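Local atomic coordinates of beta-glucosidase (Chaetomella raphigera, PDB entry 6JXG), a protein that probably hydrolyses terminal, non-reducing beta-D-glucosyl residues with release of beta-D-glucose, acting as a secreted family 3 glycoside hydrolase in cellulose degradation. Residues V69-T74 with D389-V394; C153-I158 with S196-Y201; A330-V335 with S524-L529; A353-D358 with A432-T437; A618-S623 with I656-G661. All coordinates share one frame; numbering follows the deposited sequence.

Contact 1: V69-T74 with D389-V394; sequences VTAFPT and DFPYLV
A71 turns its methyl group into the corner made by F390 and P391, while the carbonyl of V69 lies against the P391 ring; in this way a loop of the N-terminal barrel domain of a family 3 glycoside hydrolase meets a loop of its C-terminal domain. The closest approach is at the proline, whose CG sits 3.2 Å from V69 O. A71 CB reaches F390 CD1 at 3.8 Å, coming obliquely to the ring, and also faces P391 CD at 4.3 Å. F390 leaves the backbone away from the barrel loop, but with CG anti to the carbonyl carbon (chi1 -65°) the ring swings back so that its CD1 corner meets A71. Within its own loop, L393 CD2 lies over the rim of one face of the same ring. A water bridges the two backbones: it accepts from V69 N at 3.2 Å and donates to D389 O at 2.9 Å.

The second shell holds both loops in place. D389 is fixed by a hydrogen bond from Q67 NE2 to OD2 and a salt bridge from R372 to OD1, while A71 N donates to Q509 OE1 and F390 N to N367 OD1. T74 caps helix 75-79 through a bond from Q77 N to its OG1. Between these points the barrel loop packs on itself, with T70 CG2 standing 3.5 Å above the plane of the F72 ring, over its centre.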
# COMPACT_ATOMS: atom_id res chain seq x y z
N VAL A 69 15.35 13.60 3.78
CA VAL A 69 14.96 12.33 3.24
C VAL A 69 13.90 12.57 2.13
O VAL A 69 13.41 13.67 1.95
CB VAL A 69 14.37 11.42 4.34
CG1 VAL A 69 15.36 11.25 5.47
CG2 VAL A 69 13.06 11.97 4.87
N THR A 70 13.58 11.54 1.39
CA THR A 70 12.60 11.63 0.31
C THR A 70 11.20 11.29 0.84
O THR A 70 11.01 10.28 1.51
CB THR A 70 12.98 10.66 -0.84
OG1 THR A 70 14.25 11.06 -1.37
CG2 THR A 70 11.98 10.69 -2.00
N ALA A 71 10.21 12.07 0.42
CA ALA A 71 8.83 11.78 0.72
C ALA A 71 8.22 11.13 -0.56
O ALA A 71 7.87 11.82 -1.51
CB ALA A 71 8.08 13.03 1.15
N PHE A 72 8.29 9.80 -0.61
CA PHE A 72 7.87 9.05 -1.75
C PHE A 72 6.34 9.08 -1.85
O PHE A 72 5.65 9.40 -0.90
CB PHE A 72 8.32 7.60 -1.66
CG PHE A 72 9.84 7.39 -1.71
CD1 PHE A 72 10.53 7.34 -2.90
CD2 PHE A 72 10.56 7.33 -0.54
CE1 PHE A 72 11.91 7.16 -2.88
CE2 PHE A 72 11.92 7.13 -0.53
CZ PHE A 72 12.59 7.09 -1.73
N PRO A 73 5.80 8.76 -3.03
CA PRO A 73 4.36 8.56 -3.17
C PRO A 73 3.83 7.49 -2.22
O PRO A 73 4.57 6.57 -1.77
CB PRO A 73 4.21 8.07 -4.62
CG PRO A 73 5.38 8.63 -5.33
CD PRO A 73 6.50 8.70 -4.32
N THR A 74 2.58 7.63 -1.90
CA THR A 74 1.84 6.68 -1.03
C THR A 74 1.81 5.30 -1.64
O THR A 74 1.94 5.12 -2.86
CB THR A 74 0.42 7.15 -0.79
OG1 THR A 74 -0.25 7.23 -2.03
CG2 THR A 74 0.42 8.54 -0.12
N ASP A 389 8.63 14.09 6.44
CA ASP A 389 8.71 15.56 6.26
C ASP A 389 9.11 15.74 4.80
O ASP A 389 9.98 15.03 4.33
CB ASP A 389 9.72 16.16 7.19
CG ASP A 389 9.18 16.33 8.62
OD1 ASP A 389 8.10 15.79 8.98
OD2 ASP A 389 9.87 17.05 9.37
N PHE A 390 8.37 16.57 4.06
CA PHE A 390 8.72 16.84 2.69
C PHE A 390 10.02 17.64 2.66
O PHE A 390 10.12 18.63 3.40
CB PHE A 390 7.67 17.71 2.01
CG PHE A 390 6.31 17.07 1.87
CD1 PHE A 390 6.07 16.24 0.83
CD2 PHE A 390 5.28 17.35 2.78
CE1 PHE A 390 4.81 15.69 0.63
CE2 PHE A 390 4.03 16.81 2.60
CZ PHE A 390 3.80 15.97 1.54
N PRO A 391 11.00 17.24 1.82
CA PRO A 391 12.16 18.15 1.61
C PRO A 391 11.76 19.37 0.76
O PRO A 391 12.43 20.38 0.80
CB PRO A 391 13.18 17.29 0.85
CG PRO A 391 12.37 16.21 0.22
CD PRO A 391 11.10 16.02 1.01
N TYR A 392 10.66 19.24 0.04
CA TYR A 392 10.06 20.29 -0.80
C TYR A 392 8.76 19.62 -1.27
O TYR A 392 8.60 18.41 -1.09
CB TYR A 392 10.96 20.65 -2.00
CG TYR A 392 11.27 19.53 -2.93
CD1 TYR A 392 10.41 19.20 -3.98
CD2 TYR A 392 12.41 18.74 -2.77
CE1 TYR A 392 10.66 18.14 -4.82
CE2 TYR A 392 12.68 17.69 -3.63
CZ TYR A 392 11.77 17.36 -4.64
OH TYR A 392 12.04 16.28 -5.51
N LEU A 393 7.82 20.38 -1.78
CA LEU A 393 6.61 19.75 -2.37
C LEU A 393 6.29 20.56 -3.61
O LEU A 393 5.98 21.76 -3.50
CB LEU A 393 5.43 19.75 -1.38
CG LEU A 393 4.07 19.32 -1.97
CD1 LEU A 393 4.17 17.93 -2.55
CD2 LEU A 393 2.98 19.42 -0.92
N VAL A 394 6.44 19.95 -4.78
CA VAL A 394 6.02 20.62 -6.02
C VAL A 394 4.46 20.64 -6.12
O VAL A 394 3.83 19.62 -6.35
CB VAL A 394 6.60 19.96 -7.27
CG1 VAL A 394 6.18 20.77 -8.50
CG2 VAL A 394 8.10 19.82 -7.20
O HOH W 1 12.83 15.58 4.05

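Contact 2: C153-I158 with S196-Y201; sequences CAKHFI and SIMCSY
M198 forms the apolar centre, lying alongside K155 and H156 and pointing the same way as both. Its CB packs 3.6 Å from K155 CB and 3.8 Å from C153 SG; CG anti to the backbone N (chi1 -175°) carries the chain outward, and the bend at chi3 brings CE against K155 CD. The sulfur approaches the imidazole obliquely, SD being 3.9 Å from H156 CD2. On the other face of the sheet I197 CG2 touches F157 CB at 3.8 Å, with F186 and L219 closing over from the helices.

The backbone bonds run between these two layers. A154 N donates to S196 O and M198 N to A154 O; beyond them F157 N meets M198 O almost head-on (2.8 Å, 176° at the hydrogen). S200 N reaches F157 O at 2.9 Å from well above the carbonyl plane. Between A154–I197 and F157–C199 the strand 153-157 spends one residue more than its partner, and the peptide bonds before H156 and I158 are both cis. The polar ends are held outside the pair: K155 NZ by L107 O, H156 ND1 by G112 O and S200 OG by N202 OD1, while C199 is disulfide-bonded to C210. Adjacent parallel strands joined through helices 175-182 and 184-191 form a beta-alpha-beta crossover, the connection between successive strands of a TIM-barrel domain.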
# COMPACT_ATOMS: atom_id res chain seq x y z
N CYS A 153 9.22 -4.75 7.16
CA CYS A 153 8.27 -5.12 8.18
C CYS A 153 6.88 -5.02 7.54
O CYS A 153 6.26 -3.93 7.48
CB CYS A 153 8.34 -4.18 9.39
SG CYS A 153 7.20 -4.74 10.74
N ALA A 154 6.34 -6.15 7.15
CA ALA A 154 4.98 -6.20 6.69
C ALA A 154 3.98 -6.00 7.84
O ALA A 154 3.95 -6.78 8.83
CB ALA A 154 4.70 -7.54 6.00
N LYS A 155 3.11 -5.02 7.69
CA LYS A 155 2.20 -4.65 8.80
C LYS A 155 0.80 -4.41 8.20
O LYS A 155 0.72 -4.09 6.97
CB LYS A 155 2.75 -3.44 9.56
CG LYS A 155 2.72 -2.09 8.86
CD LYS A 155 3.57 -1.04 9.59
CE LYS A 155 3.19 0.31 9.04
NZ LYS A 155 3.92 1.43 9.65
N HIS A 156 -0.28 -4.46 8.95
CA HIS A 156 -0.45 -4.79 10.35
C HIS A 156 -1.29 -6.07 10.34
O HIS A 156 -2.38 -6.14 9.73
CB HIS A 156 -1.26 -3.69 11.06
CG HIS A 156 -0.76 -2.30 10.79
ND1 HIS A 156 -1.08 -1.60 9.64
CD2 HIS A 156 0.08 -1.51 11.49
CE1 HIS A 156 -0.50 -0.42 9.68
NE2 HIS A 156 0.18 -0.33 10.80
N PHE A 157 -0.71 -7.12 10.90
CA PHE A 157 -1.31 -8.43 10.90
C PHE A 157 -2.30 -8.57 12.11
O PHE A 157 -1.85 -8.65 13.24
CB PHE A 157 -0.22 -9.51 11.05
CG PHE A 157 -0.76 -10.94 10.94
CD1 PHE A 157 -0.97 -11.49 9.71
CD2 PHE A 157 -1.11 -11.69 12.11
CE1 PHE A 157 -1.48 -12.82 9.58
CE2 PHE A 157 -1.62 -12.99 11.99
CZ PHE A 157 -1.81 -13.53 10.71
N ILE A 158 -3.62 -8.61 11.92
CA ILE A 158 -4.33 -8.62 10.67
C ILE A 158 -5.79 -8.18 11.02
O ILE A 158 -6.21 -8.25 12.19
CB ILE A 158 -4.29 -10.07 10.04
CG1 ILE A 158 -4.73 -10.03 8.57
CG2 ILE A 158 -5.10 -11.04 10.90
CD1 ILE A 158 -4.35 -11.24 7.72
N SER A 196 10.41 -9.20 9.00
CA SER A 196 9.55 -9.01 10.19
C SER A 196 8.10 -8.74 9.79
O SER A 196 7.81 -8.33 8.65
CB SER A 196 10.07 -7.88 11.12
OG SER A 196 9.96 -6.63 10.49
N ILE A 197 7.20 -9.00 10.72
CA ILE A 197 5.79 -8.71 10.52
C ILE A 197 5.32 -8.10 11.81
O ILE A 197 5.76 -8.50 12.89
CB ILE A 197 5.00 -10.04 10.26
CG1 ILE A 197 5.35 -10.61 8.86
CG2 ILE A 197 3.53 -9.81 10.45
CD1 ILE A 197 4.89 -12.02 8.68
N MET A 198 4.48 -7.07 11.72
CA MET A 198 3.99 -6.40 12.90
C MET A 198 2.55 -6.84 13.17
O MET A 198 1.71 -6.82 12.25
CB MET A 198 3.97 -4.88 12.64
CG MET A 198 3.59 -4.02 13.84
SD MET A 198 3.37 -2.27 13.50
CE MET A 198 5.07 -1.83 13.13
N CYS A 199 2.24 -7.20 14.41
CA CYS A 199 0.87 -7.54 14.74
C CYS A 199 0.04 -6.32 15.12
O CYS A 199 0.60 -5.31 15.57
CB CYS A 199 0.82 -8.60 15.82
SG CYS A 199 1.81 -8.35 17.30
N SER A 200 -1.29 -6.41 14.94
CA SER A 200 -2.16 -5.24 14.94
C SER A 200 -2.75 -4.86 16.26
O SER A 200 -2.75 -5.61 17.17
CB SER A 200 -3.26 -5.41 13.89
OG SER A 200 -4.06 -6.51 14.23
N TYR A 201 -3.38 -3.66 16.33
CA TYR A 201 -4.05 -3.24 17.56
C TYR A 201 -5.40 -3.95 17.87
O TYR A 201 -5.82 -3.97 19.04
CB TYR A 201 -4.38 -1.76 17.50
CG TYR A 201 -3.22 -0.85 17.71
CD1 TYR A 201 -2.56 -0.87 18.94
CD2 TYR A 201 -2.81 0.04 16.73
CE1 TYR A 201 -1.50 0.02 19.18
CE2 TYR A 201 -1.76 0.93 16.95
CZ TYR A 201 -1.10 0.92 18.17
OH TYR A 201 -0.05 1.76 18.46

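Contact 3: A330-V335 with S524-L529; sequences ARDGIV and SPSGKL
V335 and G527 bring the outer, antiparallel strand 335-339 of the mixed sheet in the C-terminal alpha/beta domain against the loop 524-529. V335 carries much of the apolar surface: its CG2 lies over the loop backbone, 3.6 Å from K528 C, and CG1 meets L529 CG at 4.2 Å. G527 lies close against the chain that leaves helix 323-332, its N giving a weak, bent hydrogen bond to I334 O at 3.1 Å. A side chain on G527 would run into I334 O and the G333 carbonyl carbon, which explains how the backbones come so near.

D332 joins the contact from the helix. R331 grips its carboxylate side-on, NE to OD1 at 2.7 Å and NH2 to OD2, both oxygens being met from above the carboxylate plane, and a water lies within bonding distance of OD1, S524 O and S526 OG. An alanine in place of D332 would probably cost the R331 guanidinium the carboxylate held by two of its nitrogens and remove one of the oxygens around that water. S526 OG is also bonded to K655 NZ. A second water accepts from S526 N at 2.8 Å and lies 2.9 Å from I334 O.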
# COMPACT_ATOMS: atom_id res chain seq x y z
N ALA A 330 4.49 9.47 -9.21
CA ALA A 330 3.54 10.58 -9.17
C ALA A 330 2.92 10.76 -10.54
O ALA A 330 1.73 11.06 -10.65
CB ALA A 330 4.21 11.87 -8.77
N ARG A 331 3.70 10.53 -11.58
CA ARG A 331 3.18 10.63 -12.94
C ARG A 331 2.37 9.41 -13.38
O ARG A 331 1.25 9.50 -13.88
CB ARG A 331 4.40 10.86 -13.89
CG ARG A 331 4.17 10.88 -15.39
CD ARG A 331 5.55 10.90 -16.09
NE ARG A 331 6.05 9.55 -16.03
CZ ARG A 331 7.32 9.11 -15.93
NH1 ARG A 331 8.31 9.93 -15.84
NH2 ARG A 331 7.59 7.78 -15.97
N ASP A 332 2.99 8.24 -13.30
CA ASP A 332 2.45 7.06 -13.91
C ASP A 332 1.34 6.39 -13.09
O ASP A 332 0.72 5.46 -13.57
CB ASP A 332 3.53 6.03 -14.23
CG ASP A 332 4.52 6.45 -15.28
OD1 ASP A 332 4.34 7.50 -15.95
OD2 ASP A 332 5.46 5.64 -15.50
N GLY A 333 1.06 6.85 -11.87
CA GLY A 333 -0.07 6.36 -11.12
C GLY A 333 -1.30 7.23 -11.23
O GLY A 333 -2.34 6.90 -10.62
N ILE A 334 -1.17 8.39 -11.89
CA ILE A 334 -2.35 9.20 -12.24
C ILE A 334 -3.32 8.40 -13.08
O ILE A 334 -2.90 7.72 -13.97
CB ILE A 334 -1.93 10.49 -12.92
CG1 ILE A 334 -1.14 11.39 -11.93
CG2 ILE A 334 -3.15 11.21 -13.46
CD1 ILE A 334 -0.62 12.70 -12.54
N VAL A 335 -4.63 8.48 -12.81
CA VAL A 335 -5.60 7.80 -13.59
C VAL A 335 -6.48 8.85 -14.27
O VAL A 335 -7.10 9.67 -13.59
CB VAL A 335 -6.47 6.87 -12.73
CG1 VAL A 335 -7.46 6.13 -13.62
CG2 VAL A 335 -5.58 5.91 -11.97
N SER A 524 1.54 10.21 -21.86
CA SER A 524 0.16 9.79 -21.77
C SER A 524 -0.13 9.17 -20.38
O SER A 524 0.70 8.41 -19.87
CB SER A 524 -0.08 8.79 -22.87
OG SER A 524 -1.38 8.34 -22.81
N PRO A 525 -1.30 9.47 -19.76
CA PRO A 525 -1.53 8.87 -18.47
C PRO A 525 -1.70 7.37 -18.65
O PRO A 525 -2.26 6.91 -19.71
CB PRO A 525 -2.81 9.52 -17.99
CG PRO A 525 -3.51 9.96 -19.25
CD PRO A 525 -2.38 10.40 -20.12
N SER A 526 -1.19 6.61 -17.69
CA SER A 526 -1.17 5.13 -17.82
C SER A 526 -1.63 4.39 -16.53
O SER A 526 -1.50 3.14 -16.42
CB SER A 526 0.23 4.66 -18.25
OG SER A 526 1.17 4.89 -17.19
N GLY A 527 -2.07 5.16 -15.52
CA GLY A 527 -2.49 4.61 -14.28
C GLY A 527 -3.84 3.96 -14.46
O GLY A 527 -4.51 4.27 -15.40
N LYS A 528 -4.19 3.01 -13.59
CA LYS A 528 -5.54 2.37 -13.57
C LYS A 528 -6.04 2.36 -12.12
O LYS A 528 -5.24 2.16 -11.15
CB LYS A 528 -5.48 0.89 -14.09
CG LYS A 528 -4.91 0.71 -15.49
CD LYS A 528 -5.89 1.18 -16.55
CE LYS A 528 -5.53 0.52 -17.88
NZ LYS A 528 -6.17 1.14 -19.05
N LEU A 529 -7.34 2.51 -11.91
CA LEU A 529 -7.84 2.52 -10.54
C LEU A 529 -7.53 1.21 -9.81
O LEU A 529 -7.72 0.12 -10.37
CB LEU A 529 -9.32 2.72 -10.53
CG LEU A 529 -9.90 4.06 -10.91
CD1 LEU A 529 -11.40 3.93 -10.88
CD2 LEU A 529 -9.43 5.19 -9.96
O HOH W 2 -0.53 8.28 -15.48
O HOH W 3 1.91 7.49 -17.46

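Contact 4: A353-D358 with A432-T437; sequences AIIGQD and AIVFIT
Strands 353-355 and 432-437 run parallel at 11°, stitched by I433 N to A353 O at 2.9 Å (174° at the hydrogen), I355 N to I433 O and F435 N to I355 O. Side chains alternate across the pair. On one face I354 and I433 lie side by side, with I354 CD1 4.0 Å from I433 CD1. I354 CG2 comes obliquely to F435 CE2. The F435 ring presents its edge to I355 O, which lies 3.4 Å from F435 CD2. On the other face I355 CD1 fits against A432 CB at 4.0 Å, and its CG2 branch touches V434 CG2.

Past the strand, the backbone of G356 leaves no room for a side chain, which would meet F435 O. D358, with CG anti to its backbone N (chi1 179°), drops across F435 at about a right angle: OD2 lies near the ring edge and 3.5 Å from F435 CB, while OD1 touches T437 CG2 at 3.2 Å. The buried carboxylate accepts from N482 ND2 and L379 N. An alanine in its place would probably leave both donors without their acceptor and open a gap beside F435. A water, accepting from D358 N and donating to F435 O, ties the turn to strand 432-437.

In the three-layer alpha/beta/alpha arrangement characteristic of this C-terminal domain, helix 396-406 packs on the I354–F435 face and helix 463-471 on the I355–V434 face; strands 410-414 and 477-483 flank the pair within the sheet.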
# COMPACT_ATOMS: atom_id res chain seq x y z
N ALA A 353 -7.65 29.50 -15.79
CA ALA A 353 -7.90 29.78 -14.39
C ALA A 353 -7.42 28.59 -13.53
O ALA A 353 -7.58 27.41 -13.95
CB ALA A 353 -9.42 30.04 -14.16
N ILE A 354 -6.83 28.89 -12.37
CA ILE A 354 -6.25 27.86 -11.44
C ILE A 354 -6.96 28.04 -10.10
O ILE A 354 -6.83 29.11 -9.46
CB ILE A 354 -4.71 27.95 -11.38
CG1 ILE A 354 -4.11 27.80 -12.78
CG2 ILE A 354 -4.10 26.96 -10.36
CD1 ILE A 354 -4.17 26.45 -13.46
N ILE A 355 -7.80 27.05 -9.74
CA ILE A 355 -8.76 27.22 -8.67
C ILE A 355 -8.64 26.13 -7.60
O ILE A 355 -8.61 24.97 -7.91
CB ILE A 355 -10.22 27.24 -9.25
CG1 ILE A 355 -10.34 28.34 -10.29
CG2 ILE A 355 -11.28 27.38 -8.16
CD1 ILE A 355 -11.46 28.11 -11.27
N GLY A 356 -8.66 26.53 -6.34
CA GLY A 356 -8.60 25.61 -5.24
C GLY A 356 -7.32 25.72 -4.49
O GLY A 356 -6.28 25.87 -5.09
N GLN A 357 -7.38 25.57 -3.18
CA GLN A 357 -6.19 25.65 -2.36
C GLN A 357 -5.29 24.46 -2.61
O GLN A 357 -4.14 24.55 -2.32
CB GLN A 357 -6.53 25.72 -0.86
CG GLN A 357 -7.23 24.56 -0.26
CD GLN A 357 -7.18 24.58 1.23
OE1 GLN A 357 -6.12 24.91 1.83
NE2 GLN A 357 -8.29 24.31 1.85
N ASP A 358 -5.85 23.35 -3.12
CA ASP A 358 -5.04 22.19 -3.52
C ASP A 358 -4.03 22.50 -4.64
O ASP A 358 -3.16 21.69 -4.91
CB ASP A 358 -6.01 20.98 -3.85
CG ASP A 358 -5.27 19.70 -4.31
OD1 ASP A 358 -4.48 19.20 -3.50
OD2 ASP A 358 -5.55 19.17 -5.42
N ALA A 432 -10.73 26.36 -17.22
CA ALA A 432 -10.52 26.38 -15.75
C ALA A 432 -10.12 25.02 -15.24
O ALA A 432 -10.81 24.04 -15.54
CB ALA A 432 -11.81 26.76 -15.06
N ILE A 433 -9.04 24.96 -14.47
CA ILE A 433 -8.63 23.72 -13.80
C ILE A 433 -8.85 23.93 -12.30
O ILE A 433 -8.31 24.91 -11.71
CB ILE A 433 -7.14 23.38 -14.00
CG1 ILE A 433 -6.71 23.56 -15.47
CG2 ILE A 433 -6.87 22.01 -13.43
CD1 ILE A 433 -5.23 23.33 -15.80
N VAL A 434 -9.69 23.07 -11.72
CA VAL A 434 -10.11 23.16 -10.38
C VAL A 434 -9.58 21.91 -9.60
O VAL A 434 -9.71 20.79 -10.07
CB VAL A 434 -11.66 23.34 -10.27
CG1 VAL A 434 -12.43 22.26 -11.00
CG2 VAL A 434 -12.11 23.41 -8.83
N PHE A 435 -9.07 22.16 -8.41
CA PHE A 435 -8.28 21.22 -7.63
C PHE A 435 -9.02 20.94 -6.33
O PHE A 435 -9.28 21.85 -5.53
CB PHE A 435 -6.89 21.84 -7.33
CG PHE A 435 -6.02 22.01 -8.54
CD1 PHE A 435 -5.06 21.05 -8.86
CD2 PHE A 435 -6.18 23.06 -9.39
CE1 PHE A 435 -4.27 21.19 -9.99
CE2 PHE A 435 -5.38 23.19 -10.53
CZ PHE A 435 -4.44 22.25 -10.84
N ILE A 436 -9.37 19.69 -6.12
CA ILE A 436 -10.11 19.25 -4.97
C ILE A 436 -9.44 18.03 -4.36
O ILE A 436 -8.68 17.31 -5.05
CB ILE A 436 -11.60 18.98 -5.28
CG1 ILE A 436 -11.79 17.90 -6.36
CG2 ILE A 436 -12.26 20.27 -5.69
CD1 ILE A 436 -13.17 17.31 -6.48
N THR A 437 -9.81 17.75 -3.13
CA THR A 437 -9.17 16.67 -2.31
C THR A 437 -10.11 15.82 -1.49
O THR A 437 -11.29 16.13 -1.28
CB THR A 437 -8.18 17.30 -1.30
OG1 THR A 437 -8.89 18.22 -0.47
CG2 THR A 437 -7.08 18.04 -2.01
O HOH W 4 -8.84 22.68 -3.03

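Contact 5: A618-S623 with I656-G661; sequences AKVTNS and ISLKPG
V620 faces strand 656-658, its CG1 packing 4.2 Å from I656 CG2 and 4.0 Å from L658 CD1. The leucine methyl also rests on the backbone here, 3.5 Å from V620 O. V666 touches both V620 and I656, so that the small apolar cluster continues into strand 663-671. T621 points away and touches G661 O only loosely through CG2; its hydroxyl is bonded to S663.

N622 turns back to the other segment and carries the polar part. With CG anti to the backbone N (chi1 -180°), the amide extends over the turn that follows L658, and ND2 donates to L658 O at 3.0 Å. The oxygen lies in the amide plane, although the donor stands well above the plane of the carbonyl. V626 O takes a second bond from ND2 and G624 N donates to OD1; three bonds therefore fix the rotation of the amide. N622 CB lies 3.4 Å from K659 O, and N622 O receives a weak bond from G661 N at 2.8 Å, G661 having the positive phi of the turn (76°).

The strands lie in different sheets, their axes (segments 618-622 and 656-658) coming within 7.7 Å and crossing at -37°, too far apart for backbone pairing. Apolar side chains packed between two sheets, with a turn leading from strand 649-658 to strand 663-671, are typical of the beta-sandwich of a fibronectin type III-like domain.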
# COMPACT_ATOMS: atom_id res chain seq x y z
N ALA A 618 -1.16 -12.28 -24.78
CA ALA A 618 -2.00 -11.57 -25.75
C ALA A 618 -1.19 -10.55 -26.46
O ALA A 618 -0.08 -10.15 -26.01
CB ALA A 618 -3.23 -10.93 -25.08
N LYS A 619 -1.71 -10.12 -27.61
CA LYS A 619 -1.10 -9.05 -28.35
C LYS A 619 -1.87 -7.76 -28.13
O LYS A 619 -3.12 -7.75 -28.25
CB LYS A 619 -1.09 -9.34 -29.87
CG LYS A 619 -0.59 -8.15 -30.68
CD LYS A 619 -0.09 -8.66 -32.03
CE LYS A 619 -1.16 -8.85 -33.06
NZ LYS A 619 -1.73 -7.52 -33.26
N VAL A 620 -1.13 -6.66 -27.85
CA VAL A 620 -1.77 -5.38 -27.61
C VAL A 620 -1.16 -4.42 -28.63
O VAL A 620 0.08 -4.47 -28.93
CB VAL A 620 -1.40 -4.83 -26.22
CG1 VAL A 620 -1.99 -3.46 -26.02
CG2 VAL A 620 -1.91 -5.78 -25.15
N THR A 621 -2.04 -3.59 -29.21
CA THR A 621 -1.71 -2.70 -30.30
C THR A 621 -2.18 -1.34 -29.94
O THR A 621 -3.33 -1.20 -29.52
CB THR A 621 -2.46 -3.11 -31.57
OG1 THR A 621 -1.97 -4.41 -32.00
CG2 THR A 621 -2.20 -2.14 -32.67
N ASN A 622 -1.31 -0.36 -30.10
CA ASN A 622 -1.69 1.04 -29.97
C ASN A 622 -2.36 1.45 -31.26
O ASN A 622 -1.70 1.55 -32.29
CB ASN A 622 -0.46 1.92 -29.72
CG ASN A 622 -0.78 3.39 -29.56
OD1 ASN A 622 -1.83 3.87 -29.97
ND2 ASN A 622 0.16 4.14 -28.92
N SER A 623 -3.67 1.69 -31.18
CA SER A 623 -4.52 1.94 -32.34
C SER A 623 -4.73 3.44 -32.51
O SER A 623 -5.46 3.86 -33.39
CB SER A 623 -5.85 1.18 -32.16
OG SER A 623 -6.44 1.51 -30.94
N ILE A 656 2.53 -2.32 -20.82
CA ILE A 656 3.30 -2.26 -22.06
C ILE A 656 3.25 -0.89 -22.67
O ILE A 656 2.20 -0.27 -22.79
CB ILE A 656 2.82 -3.34 -23.06
CG1 ILE A 656 3.69 -3.38 -24.30
CG2 ILE A 656 1.36 -3.19 -23.42
CD1 ILE A 656 3.45 -4.61 -25.16
N SER A 657 4.41 -0.42 -23.02
CA SER A 657 4.54 0.89 -23.61
C SER A 657 4.65 0.75 -25.13
O SER A 657 5.42 -0.04 -25.61
CB SER A 657 5.74 1.60 -22.97
OG SER A 657 5.87 2.76 -23.72
N LEU A 658 3.82 1.48 -25.88
CA LEU A 658 3.74 1.35 -27.33
C LEU A 658 3.64 2.67 -28.07
O LEU A 658 2.85 3.59 -27.65
CB LEU A 658 2.53 0.52 -27.73
CG LEU A 658 2.56 -0.94 -27.24
CD1 LEU A 658 1.18 -1.54 -27.47
CD2 LEU A 658 3.67 -1.73 -27.98
N LYS A 659 4.44 2.80 -29.14
CA LYS A 659 4.36 3.96 -30.02
C LYS A 659 3.12 3.80 -30.91
O LYS A 659 2.59 2.70 -31.09
CB LYS A 659 5.62 4.08 -30.86
CG LYS A 659 6.81 4.61 -30.08
CD LYS A 659 8.11 4.27 -30.77
CE LYS A 659 9.14 5.36 -30.54
NZ LYS A 659 10.35 5.03 -31.34
N PRO A 660 2.65 4.90 -31.49
CA PRO A 660 1.42 4.84 -32.29
C PRO A 660 1.48 3.79 -33.38
O PRO A 660 2.46 3.71 -34.07
CB PRO A 660 1.35 6.24 -32.91
CG PRO A 660 2.27 7.11 -32.13
CD PRO A 660 3.22 6.25 -31.34
N GLY A 661 0.45 2.96 -33.51
CA GLY A 661 0.41 1.89 -34.49
C GLY A 661 1.27 0.65 -34.16
O GLY A 661 1.21 -0.34 -34.88

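From the N terminus the chain first supplies 69-74, whose partner 389-394 comes 315 residues later, so contact 1 ties the barrel domain to the C-terminal domain. Contact 2 opens and closes within that span, inside the barrel. Contact 3 opens at 330-335, before contact 1 has closed, so the two cross, and they touch where P73 packs against A330; it closes at 524-529, joining helix 323-332 and the start of strand 335-339 to the loop after helix 511-519. Contact 4 also crosses contact 1, but lies wholly between the segments of contact 3, pairing strands of the C-terminal domain's sheet. Contact 5 follows in series, joining two sheets of the fibronectin type III-like domain.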